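Local coordinates for outer membrane protein SusF (Bacteroides thetaiotaomicron, PDB 4FE9) that binds starch at the cell surface through its carbohydrate-binding modules, ahead of starch transport into the periplasm for degradation, at residues S190-S198 with I205-S213; M170-I181 with K242-Y250. One frame throughout, in Å; residues are numbered along the deposited sequence.

Contact 1: S190-S198 with I205-S213; sequences SNFKIFPAS and IDWTKALGS. With GLC (alpha-D-glucopyranose), chain B; GLC (alpha-D-glucopyranose), chain C; GLC (alpha-D-glucopyranose), chain D; EDO (1,2-ethanediol), chain G.
The Phe195 ring packs against Ile205, Trp207 and Ala210. Ile205 lays its CG2 methyl over one ring face, 3.7 Å from the ring centroid. Trp207 comes in obliquely, its CE3 3.6 Å from Phe195 CZ and the two ring planes 74° apart. Ala210 touches the ring as well, its CB both near Phe195 CE2 and 3.8 Å from Lys193 CD. The same Ile205 methyl also underlies the indole, on the face opposite the sugars.

On the side of Phe195 away from the sugars, Ile194 and Leu211 form a single antiparallel hydrogen-bonded bridge. Ile194 N gives to Leu211 O at 2.9 Å, in the carbonyl plane, and Leu211 N returns a bond to Ile194 O at 2.8 Å. The bridge ties the irregular 205-213 segment to strand 191-196.

At the polar edge glucose units occupy the glycan pocket. The indole face turned from Ile205 meets C1 of the chain B glucose and C4 of the chain D glucose, both toward its rim, a carbohydrate-aromatic platform. An alanine in place of Trp207 would probably leave both sugars without this flat support and uncover the flank of Phe195. Lys193, extended beyond CG (chi2 164°, chi3 158°), runs past Ala210, and its NZ donates hydrogen bonds of 2.8 Å to both O2 and O3 of the chain B glucose. Two residues earlier in the strand, Asn191 ND2 donates to O6 of the chain C glucose at 3.0 Å, while Asn191 OD1 is engaged by Asn234. Asp158 and Asp216 also hydrogen-bond the glycan.

Strand 191-196 runs between strands 153-157 and 233-234 in the antiparallel sheet of carbohydrate-binding module 1; Ile194 and Leu211 both pack on Phe245 of strand 241-246.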
loop_
_atom_site.group_PDB
_atom_site.type_symbol
_atom_site.label_atom_id
_atom_site.label_comp_id
_atom_site.label_asym_id
_atom_site.label_seq_id
_atom_site.Cartn_x
_atom_site.Cartn_y
_atom_site.Cartn_z
ATOM N N SER A 190 -1.593 -18.145 14.486
ATOM C CA SER A 190 -1.080 -17.949 15.797
ATOM C C SER A 190 -1.756 -16.768 16.470
ATOM O O SER A 190 -2.041 -15.768 15.825
ATOM C CB SER A 190 0.431 -17.752 15.743
ATOM O OG SER A 190 0.939 -17.459 17.026
ATOM N N ASN A 191 -2.108 -16.947 17.737
ATOM C CA ASN A 191 -2.386 -15.814 18.620
ATOM C C ASN A 191 -1.096 -15.128 19.020
ATOM O O ASN A 191 -0.052 -15.786 19.171
ATOM C CB ASN A 191 -3.126 -16.291 19.860
ATOM C CG ASN A 191 -4.532 -16.750 19.536
ATOM O OD1 ASN A 191 -5.179 -16.187 18.666
ATOM N ND2 ASN A 191 -4.942 -17.865 20.123
ATOM N N PHE A 192 -1.141 -13.805 19.144
ATOM C CA PHE A 192 0.002 -13.080 19.663
ATOM C C PHE A 192 -0.395 -11.775 20.346
ATOM O O PHE A 192 -1.482 -11.229 20.097
ATOM C CB PHE A 192 1.008 -12.814 18.553
ATOM C CG PHE A 192 0.512 -11.859 17.488
ATOM C CD1 PHE A 192 0.863 -10.507 17.534
ATOM C CD2 PHE A 192 -0.252 -12.311 16.433
ATOM C CE1 PHE A 192 0.417 -9.628 16.574
ATOM C CE2 PHE A 192 -0.682 -11.429 15.431
ATOM C CZ PHE A 192 -0.310 -10.081 15.501
ATOM N N LYS A 193 0.518 -11.239 21.137
ATOM C CA LYS A 193 0.402 -9.858 21.631
ATOM C C LYS A 193 1.660 -9.042 21.298
ATOM O O LYS A 193 2.710 -9.610 20.998
ATOM C CB LYS A 193 0.134 -9.864 23.132
ATOM C CG LYS A 193 -1.319 -10.275 23.471
ATOM C CD LYS A 193 -1.493 -10.662 24.939
ATOM C CE LYS A 193 -2.950 -10.528 25.315
ATOM N NZ LYS A 193 -3.303 -10.983 26.659
ATOM N N ILE A 194 1.550 -7.714 21.420
ATOM C CA ILE A 194 2.664 -6.821 21.265
ATOM C C ILE A 194 3.022 -6.249 22.616
ATOM O O ILE A 194 2.145 -5.890 23.392
ATOM C CB ILE A 194 2.295 -5.680 20.359
ATOM C CG1 ILE A 194 1.961 -6.199 18.962
ATOM C CG2 ILE A 194 3.444 -4.666 20.254
ATOM C CD1 ILE A 194 1.112 -5.189 18.142
ATOM N N PHE A 195 4.289 -6.289 22.963
ATOM C CA PHE A 195 4.705 -5.747 24.250
ATOM C C PHE A 195 5.682 -4.627 24.035
ATOM O O PHE A 195 6.605 -4.763 23.253
ATOM C CB PHE A 195 5.330 -6.837 25.119
ATOM C CG PHE A 195 4.344 -7.837 25.618
ATOM C CD1 PHE A 195 3.936 -8.896 24.806
ATOM C CD2 PHE A 195 3.698 -7.635 26.811
ATOM C CE1 PHE A 195 2.932 -9.756 25.222
ATOM C CE2 PHE A 195 2.689 -8.483 27.224
ATOM C CZ PHE A 195 2.365 -9.580 26.468
ATOM N N PRO A 196 5.491 -3.498 24.748
ATOM C CA PRO A 196 6.581 -2.543 24.846
ATOM C C PRO A 196 7.795 -3.178 25.531
ATOM O O PRO A 196 7.640 -3.996 26.435
ATOM C CB PRO A 196 5.994 -1.414 25.720
ATOM C CG PRO A 196 4.898 -2.025 26.454
ATOM C CD PRO A 196 4.349 -3.137 25.605
ATOM N N ALA A 197 8.986 -2.771 25.123
ATOM C CA ALA A 197 10.241 -3.295 25.712
ATOM C C ALA A 197 10.261 -3.247 27.242
ATOM O O ALA A 197 10.792 -4.155 27.887
ATOM C CB ALA A 197 11.453 -2.559 25.131
ATOM N N SER A 198 9.620 -2.237 27.828
ATOM C CA SER A 198 9.657 -2.084 29.285
ATOM C C SER A 198 8.782 -3.134 30.017
ATOM O O SER A 198 8.897 -3.307 31.235
ATOM C CB SER A 198 9.228 -0.672 29.695
ATOM O OG SER A 198 7.956 -0.344 29.121
ATOM N N ILE A 205 7.487 -11.570 31.553
ATOM C CA ILE A 205 6.649 -10.624 30.829
ATOM C C ILE A 205 5.546 -10.138 31.774
ATOM O O ILE A 205 4.943 -10.940 32.503
ATOM C CB ILE A 205 5.984 -11.306 29.634
ATOM C CG1 ILE A 205 7.038 -11.871 28.691
ATOM C CG2 ILE A 205 5.004 -10.331 28.912
ATOM C CD1 ILE A 205 6.461 -12.603 27.445
ATOM N N ASP A 206 5.368 -8.819 31.854
ATOM C CA ASP A 206 4.281 -8.251 32.641
ATOM C C ASP A 206 3.026 -8.237 31.785
ATOM O O ASP A 206 2.876 -7.404 30.868
ATOM C CB ASP A 206 4.634 -6.833 33.101
ATOM C CG ASP A 206 3.588 -6.244 34.015
ATOM O OD1 ASP A 206 2.432 -6.771 34.058
ATOM O OD2 ASP A 206 3.948 -5.329 34.779
ATOM N N TRP A 207 2.210 -9.267 31.963
ATOM C CA TRP A 207 1.022 -9.448 31.136
ATOM C C TRP A 207 0.066 -8.273 31.186
ATOM O O TRP A 207 -0.705 -8.084 30.266
ATOM C CB TRP A 207 0.281 -10.737 31.538
ATOM C CG TRP A 207 1.181 -11.946 31.457
ATOM C CD1 TRP A 207 1.614 -12.720 32.493
ATOM C CD2 TRP A 207 1.809 -12.451 30.282
ATOM N NE1 TRP A 207 2.426 -13.734 32.020
ATOM C CE2 TRP A 207 2.551 -13.594 30.662
ATOM C CE3 TRP A 207 1.734 -12.111 28.919
ATOM C CZ2 TRP A 207 3.235 -14.387 29.731
ATOM C CZ3 TRP A 207 2.394 -12.909 27.999
ATOM C CH2 TRP A 207 3.178 -14.002 28.413
ATOM N N THR A 208 0.021 -7.559 32.318
ATOM C CA THR A 208 -0.842 -6.377 32.400
ATOM C C THR A 208 -0.420 -5.268 31.410
ATOM O O THR A 208 -1.159 -4.330 31.187
ATOM C CB THR A 208 -0.915 -5.785 33.825
ATOM O OG1 THR A 208 0.360 -5.230 34.171
ATOM C CG2 THR A 208 -1.302 -6.846 34.846
ATOM N N LYS A 209 0.727 -5.410 30.763
ATOM C CA LYS A 209 1.198 -4.335 29.914
ATOM C C LYS A 209 1.059 -4.626 28.451
ATOM O O LYS A 209 1.633 -3.939 27.645
ATOM C CB LYS A 209 2.651 -3.936 30.252
ATOM C CG LYS A 209 2.859 -3.614 31.695
ATOM C CD LYS A 209 4.085 -2.714 31.923
ATOM C CE LYS A 209 4.012 -2.087 33.310
ATOM N NZ LYS A 209 5.372 -1.946 33.920
ATOM N N ALA A 210 0.305 -5.676 28.105
ATOM C CA ALA A 210 0.093 -6.052 26.705
ATOM C C ALA A 210 -0.542 -4.975 25.866
ATOM O O ALA A 210 -1.526 -4.356 26.279
ATOM C CB ALA A 210 -0.759 -7.313 26.622
ATOM N N LEU A 211 -0.138 -4.918 24.608
ATOM C CA LEU A 211 -0.946 -4.330 23.589
ATOM C C LEU A 211 -1.532 -5.430 22.719
ATOM O O LEU A 211 -0.824 -6.366 22.320
ATOM C CB LEU A 211 -0.114 -3.391 22.725
ATOM C CG LEU A 211 0.700 -2.351 23.532
ATOM C CD1 LEU A 211 1.672 -1.676 22.632
ATOM C CD2 LEU A 211 -0.253 -1.309 24.172
ATOM N N GLY A 212 -2.786 -5.275 22.329
ATOM C CA GLY A 212 -3.460 -6.346 21.562
ATOM C C GLY A 212 -4.709 -5.877 20.916
ATOM O O GLY A 212 -4.752 -4.785 20.374
ATOM N N SER A 213 -5.693 -6.749 20.817
ATOM C CA SER A 213 -6.953 -6.334 20.202
ATOM C C SER A 213 -8.050 -6.250 21.242
ATOM O O SER A 213 -7.880 -6.716 22.373
ATOM C CB SER A 213 -7.357 -7.264 19.077
ATOM O OG SER A 213 -7.462 -8.589 19.552
HETATM C C1 GLC B . -0.693 -14.900 28.478
HETATM C C2 GLC B . -1.323 -13.924 27.492
HETATM C C3 GLC B . -2.567 -14.555 26.864
HETATM C C4 GLC B . -2.182 -15.855 26.189
HETATM C C5 GLC B . -1.465 -16.772 27.174
HETATM C C6 GLC B . -0.929 -17.975 26.417
HETATM O O2 GLC B . -1.740 -12.747 28.197
HETATM O O3 GLC B . -3.084 -13.649 25.902
HETATM O O4 GLC B . -3.328 -16.508 25.672
HETATM O O5 GLC B . -0.318 -16.098 27.782
HETATM O O6 GLC B . -0.410 -18.892 27.351
HETATM C C1 GLC C . -3.468 -16.284 24.297
HETATM C C2 GLC C . -4.906 -16.011 23.971
HETATM C C3 GLC C . -5.778 -17.190 24.349
HETATM C C4 GLC C . -5.203 -18.494 23.815
HETATM C C5 GLC C . -3.863 -18.596 23.730
HETATM C C6 GLC C . -3.290 -19.880 23.198
HETATM O O2 GLC C . -5.328 -14.849 24.703
HETATM O O3 GLC C . -7.088 -16.944 23.855
HETATM O O4 GLC C . -5.825 -19.730 24.273
HETATM O O5 GLC C . -3.028 -17.418 23.583
HETATM O O6 GLC C . -3.267 -19.777 21.773
HETATM C C1 GLC D . -2.053 -15.319 33.602
HETATM C C2 GLC D . -2.294 -13.973 32.925
HETATM C C3 GLC D . -2.478 -14.201 31.452
HETATM C C4 GLC D . -1.299 -14.942 30.836
HETATM C C5 GLC D . -0.953 -16.191 31.630
HETATM C C6 GLC D . 0.414 -16.726 31.176
HETATM O O2 GLC D . -3.504 -13.403 33.429
HETATM O O3 GLC D . -2.611 -12.968 30.776
HETATM O O4 GLC D . -1.665 -15.236 29.460
HETATM O O5 GLC D . -0.851 -15.881 33.040
HETATM O O6 GLC D . 0.504 -18.112 31.504
HETATM C C1 EDO G . 6.148 -14.951 31.599
HETATM O O1 EDO G . 6.401 -13.894 32.553
HETATM C C2 EDO G . 7.446 -15.487 31.019
HETATM O O2 EDO G . 7.987 -16.537 31.839
#

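Contact 2: M170-I181 with K242-Y250; sequences MKKDALDENLYI and KISFDAFNY
Strands 179-181 and 242-246 run antiparallel, 4.7 Å apart at closest approach, with Tyr180 and Phe245 as the hydrogen-bonded pair, each N giving to the other's O at 2.8 Å, flanked by the non-hydrogen-bonded pairs Leu179-Asp246 and Ile181-Ser244 and continued into the turn by a bond from Ala247 N to Asn178 O.

On one face Tyr180 and Phe245 run alongside each other in the same direction, CD2 to CD2 4.1 Å apart. Phe245 O sits at the edge of the Tyr180 ring, whose CE2 meets Ala247 CB. Met170 lies athwart Phe245; a bend at its last torsion (chi3 74°) turns CE to within 3.9 Å of Phe245 CB. Tyr153 meets both rings edge-to-face.

On the other face Ile181 CD1 presses on Ser244 OG at 3.1 Å, a tight carbon-oxygen contact, and Ile181 CG2 rests against Lys242 CE. At the turn the Asn178 amide lies alongside Phe248, its CG 3.6 Å from Phe248 CB.

Two aspartates organise the loop ends. Asp176 OD2 takes Asn178 N in an Asx turn. Asp246 OD1 accepts from both Phe248 N and Asn249 N, and its OD2 takes Asn249 ND2 at 2.8 Å. A water bonded to Asp176 OD1 reaches Asn178 ND2 and Asp246 OD2 weakly. Asp176 OD1 and Asp246 OD2 lie 5.5 Å apart, and the N-H donors and shared water probably ease the repulsion between these carboxylates.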
loop_
_atom_site.group_PDB
_atom_site.type_symbol
_atom_site.label_atom_id
_atom_site.label_comp_id
_atom_site.label_asym_id
_atom_site.label_seq_id
_atom_site.Cartn_x
_atom_site.Cartn_y
_atom_site.Cartn_z
ATOM N N MET A 170 10.392 -6.101 17.008
ATOM C CA MET A 170 9.903 -5.469 15.785
ATOM C C MET A 170 10.918 -4.457 15.238
ATOM O O MET A 170 11.594 -3.795 16.014
ATOM C CB MET A 170 8.573 -4.764 16.078
ATOM C CG MET A 170 7.550 -5.683 16.768
ATOM S SD MET A 170 5.866 -5.004 16.738
ATOM C CE MET A 170 5.421 -5.281 15.014
ATOM N N LYS A 171 11.029 -4.377 13.906
ATOM C CA LYS A 171 11.931 -3.402 13.249
ATOM C C LYS A 171 11.224 -2.076 13.045
ATOM O O LYS A 171 10.185 -2.018 12.403
ATOM C CB LYS A 171 12.420 -3.929 11.869
ATOM C CG LYS A 171 13.375 -5.177 11.950
ATOM C CD LYS A 171 14.081 -5.258 13.313
ATOM C CE LYS A 171 15.154 -6.359 13.339
ATOM N NZ LYS A 171 15.101 -7.216 12.108
ATOM N N LYS A 172 11.835 -0.999 13.529
ATOM C CA LYS A 172 11.334 0.340 13.259
ATOM C C LYS A 172 11.616 0.751 11.835
ATOM O O LYS A 172 12.755 0.838 11.436
ATOM C CB LYS A 172 11.945 1.356 14.225
ATOM C CG LYS A 172 11.333 2.727 14.125
ATOM C CD LYS A 172 11.313 3.421 15.457
ATOM C CE LYS A 172 12.568 4.238 15.677
ATOM N NZ LYS A 172 13.640 3.400 16.231
ATOM N N ASP A 173 10.568 1.010 11.069
ATOM C CA ASP A 173 10.724 1.411 9.685
ATOM C C ASP A 173 11.616 2.658 9.542
ATOM O O ASP A 173 11.575 3.573 10.380
ATOM C CB ASP A 173 9.366 1.651 9.039
ATOM C CG ASP A 173 9.437 1.675 7.521
ATOM O OD1 ASP A 173 10.534 1.397 6.967
ATOM O OD2 ASP A 173 8.415 2.018 6.884
ATOM N N ALA A 174 12.486 2.632 8.536
ATOM C CA ALA A 174 13.391 3.758 8.236
ATOM C C ALA A 174 12.644 5.031 7.758
ATOM O O ALA A 174 12.997 6.158 8.146
ATOM C CB ALA A 174 14.453 3.325 7.181
ATOM N N LEU A 175 11.608 4.842 6.941
ATOM C CA LEU A 175 10.866 5.968 6.366
ATOM C C LEU A 175 9.852 6.571 7.346
ATOM O O LEU A 175 9.894 7.786 7.622
ATOM C CB LEU A 175 10.181 5.558 5.052
ATOM C CG LEU A 175 11.153 5.159 3.910
ATOM C CD1 LEU A 175 10.410 4.519 2.708
ATOM C CD2 LEU A 175 12.038 6.362 3.464
ATOM N N ASP A 176 9.014 5.706 7.945
ATOM C CA ASP A 176 7.976 6.132 8.901
ATOM C C ASP A 176 8.289 5.654 10.332
ATOM O O ASP A 176 8.208 4.451 10.635
ATOM C CB ASP A 176 6.608 5.614 8.453
ATOM C CG ASP A 176 5.474 6.041 9.391
ATOM O OD1 ASP A 176 4.285 5.930 8.982
ATOM O OD2 ASP A 176 5.761 6.474 10.538
ATOM N N GLU A 177 8.640 6.593 11.209
ATOM C CA GLU A 177 9.182 6.242 12.531
ATOM C C GLU A 177 8.119 5.757 13.530
ATOM O O GLU A 177 8.436 5.438 14.682
ATOM C CB GLU A 177 9.928 7.426 13.131
ATOM C CG GLU A 177 9.017 8.641 13.454
ATOM C CD GLU A 177 9.806 9.849 13.965
ATOM O OE1 GLU A 177 11.055 9.836 13.857
ATOM O OE2 GLU A 177 9.180 10.792 14.505
ATOM N N ASN A 178 6.857 5.804 13.121
ATOM C CA ASN A 178 5.759 5.332 13.965
ATOM C C ASN A 178 5.463 3.882 13.704
ATOM O O ASN A 178 4.594 3.308 14.333
ATOM C CB ASN A 178 4.499 6.135 13.679
ATOM C CG ASN A 178 4.704 7.610 13.863
ATOM O OD1 ASN A 178 5.073 8.057 14.950
ATOM N ND2 ASN A 178 4.339 8.397 12.836
ATOM N N LEU A 179 6.059 3.356 12.647
ATOM C CA LEU A 179 5.708 2.051 12.141
ATOM C C LEU A 179 6.748 0.968 12.539
ATOM O O LEU A 179 7.985 1.164 12.377
ATOM C CB LEU A 179 5.566 2.126 10.642
ATOM C CG LEU A 179 5.059 0.873 9.911
ATOM C CD1 LEU A 179 3.664 0.465 10.415
ATOM C CD2 LEU A 179 5.024 1.146 8.380
ATOM N N TYR A 180 6.255 -0.101 13.172
ATOM C CA TYR A 180 7.072 -1.243 13.552
ATOM C C TYR A 180 6.599 -2.496 12.838
ATOM O O TYR A 180 5.395 -2.724 12.680
ATOM C CB TYR A 180 7.005 -1.480 15.055
ATOM C CG TYR A 180 7.473 -0.336 15.857
ATOM C CD1 TYR A 180 8.791 -0.276 16.305
ATOM C CD2 TYR A 180 6.655 0.776 16.060
ATOM C CE1 TYR A 180 9.250 0.814 17.037
ATOM C CE2 TYR A 180 7.139 1.914 16.704
ATOM C CZ TYR A 180 8.417 1.909 17.222
ATOM O OH TYR A 180 8.867 2.981 17.939
ATOM N N ILE A 181 7.547 -3.334 12.455
ATOM C CA ILE A 181 7.298 -4.425 11.526
ATOM C C ILE A 181 7.926 -5.697 12.099
ATOM O O ILE A 181 9.062 -5.664 12.587
ATOM C CB ILE A 181 7.972 -4.145 10.162
ATOM C CG1 ILE A 181 7.453 -2.846 9.553
ATOM C CG2 ILE A 181 7.766 -5.303 9.223
ATOM C CD1 ILE A 181 6.072 -2.933 9.077
ATOM N N LYS A 242 3.606 -10.829 7.604
ATOM C CA LYS A 242 4.210 -9.615 8.111
ATOM C C LYS A 242 3.231 -8.916 9.055
ATOM O O LYS A 242 2.075 -8.704 8.704
ATOM C CB LYS A 242 4.543 -8.689 6.947
ATOM C CG LYS A 242 5.015 -7.319 7.387
ATOM C CD LYS A 242 5.093 -6.377 6.208
ATOM C CE LYS A 242 6.524 -5.987 5.925
ATOM N NZ LYS A 242 6.593 -5.158 4.651
ATOM N N ILE A 243 3.673 -8.657 10.270
ATOM C CA ILE A 243 2.847 -8.047 11.281
ATOM C C ILE A 243 3.291 -6.587 11.403
ATOM O O ILE A 243 4.486 -6.329 11.471
ATOM C CB ILE A 243 3.071 -8.710 12.630
ATOM C CG1 ILE A 243 2.550 -10.138 12.621
ATOM C CG2 ILE A 243 2.345 -7.926 13.750
ATOM C CD1 ILE A 243 2.956 -10.892 13.882
ATOM N N SER A 244 2.363 -5.652 11.169
ATOM C CA SER A 244 2.693 -4.214 11.248
ATOM C C SER A 244 1.957 -3.551 12.369
ATOM O O SER A 244 0.753 -3.795 12.559
ATOM C CB SER A 244 2.362 -3.508 9.945
ATOM O OG SER A 244 3.145 -4.035 8.897
ATOM N N PHE A 245 2.635 -2.636 13.050
ATOM C CA PHE A 245 2.077 -1.963 14.220
ATOM C C PHE A 245 2.378 -0.458 14.106
ATOM O O PHE A 245 3.544 -0.060 13.997
ATOM C CB PHE A 245 2.718 -2.520 15.499
ATOM C CG PHE A 245 2.466 -1.680 16.720
ATOM C CD1 PHE A 245 1.210 -1.123 16.952
ATOM C CD2 PHE A 245 3.506 -1.393 17.617
ATOM C CE1 PHE A 245 0.968 -0.347 18.060
ATOM C CE2 PHE A 245 3.272 -0.626 18.754
ATOM C CZ PHE A 245 2.008 -0.056 18.956
ATOM N N ASP A 246 1.319 0.345 13.983
ATOM C CA ASP A 246 1.438 1.802 13.863
ATOM C C ASP A 246 1.225 2.414 15.232
ATOM O O ASP A 246 0.115 2.354 15.802
ATOM C CB ASP A 246 0.380 2.297 12.856
ATOM C CG ASP A 246 0.386 3.812 12.662
ATOM O OD1 ASP A 246 0.873 4.570 13.567
ATOM O OD2 ASP A 246 -0.221 4.250 11.643
ATOM N N ALA A 247 2.304 2.849 15.848
ATOM C CA ALA A 247 2.253 3.262 17.231
ATOM C C ALA A 247 1.879 4.756 17.375
ATOM O O ALA A 247 2.028 5.340 18.464
ATOM C CB ALA A 247 3.582 2.982 17.920
ATOM N N PHE A 248 1.385 5.359 16.294
ATOM C CA PHE A 248 0.817 6.705 16.379
ATOM C C PHE A 248 -0.711 6.644 16.255
ATOM O O PHE A 248 -1.425 7.063 17.172
ATOM C CB PHE A 248 1.408 7.614 15.286
ATOM C CG PHE A 248 0.759 8.982 15.213
ATOM C CD1 PHE A 248 0.976 9.918 16.227
ATOM C CD2 PHE A 248 -0.210 9.256 14.235
ATOM C CE1 PHE A 248 0.325 11.156 16.218
ATOM C CE2 PHE A 248 -0.879 10.493 14.214
ATOM C CZ PHE A 248 -0.598 11.454 15.214
ATOM N N ASN A 249 -1.184 5.964 15.205
ATOM C CA ASN A 249 -2.615 5.647 15.042
ATOM C C ASN A 249 -3.118 4.452 15.853
ATOM O O ASN A 249 -4.316 4.299 16.025
ATOM C CB ASN A 249 -2.956 5.458 13.576
ATOM C CG ASN A 249 -2.662 6.682 12.770
ATOM O OD1 ASN A 249 -3.194 7.769 13.064
ATOM N ND2 ASN A 249 -1.676 6.578 11.880
ATOM N N TYR A 250 -2.189 3.694 16.453
ATOM C CA TYR A 250 -2.518 2.422 17.202
ATOM C C TYR A 250 -3.389 1.451 16.419
ATOM O O TYR A 250 -4.557 1.238 16.741
ATOM C CB TYR A 250 -3.098 2.705 18.572
ATOM C CG TYR A 250 -2.042 2.967 19.581
ATOM C CD1 TYR A 250 -1.356 4.188 19.589
ATOM C CD2 TYR A 250 -1.534 1.925 20.351
ATOM C CE1 TYR A 250 -0.234 4.383 20.420
ATOM C CE2 TYR A 250 -0.429 2.117 21.197
ATOM C CZ TYR A 250 0.246 3.313 21.180
ATOM O OH TYR A 250 1.273 3.504 22.075
HETATM O O HOH W 1 2.078 6.661 10.935
#

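How the contacts relate
Both contacts belong to carbohydrate-binding module 1 and share one antiparallel sheet, with their centres 16 Å apart. Along the chain contact 1 falls wholly within the stretch between the two halves of contact 2: strand 179-186 leads directly to strand 191-196, and strand 241-246 returns later to pair with 179-186. They meet through apolar packing, with Phe192 CZ 3.7 Å from Ile243 CD1, and Ile194 CG2 near Met170 SD. The 170-181/242-250 pairing therefore builds a central part of the sheet and its core, while 190-198/205-213 carries the glycan at the margin, so a shared hydrophobic interior probably underlies the starch-binding surface.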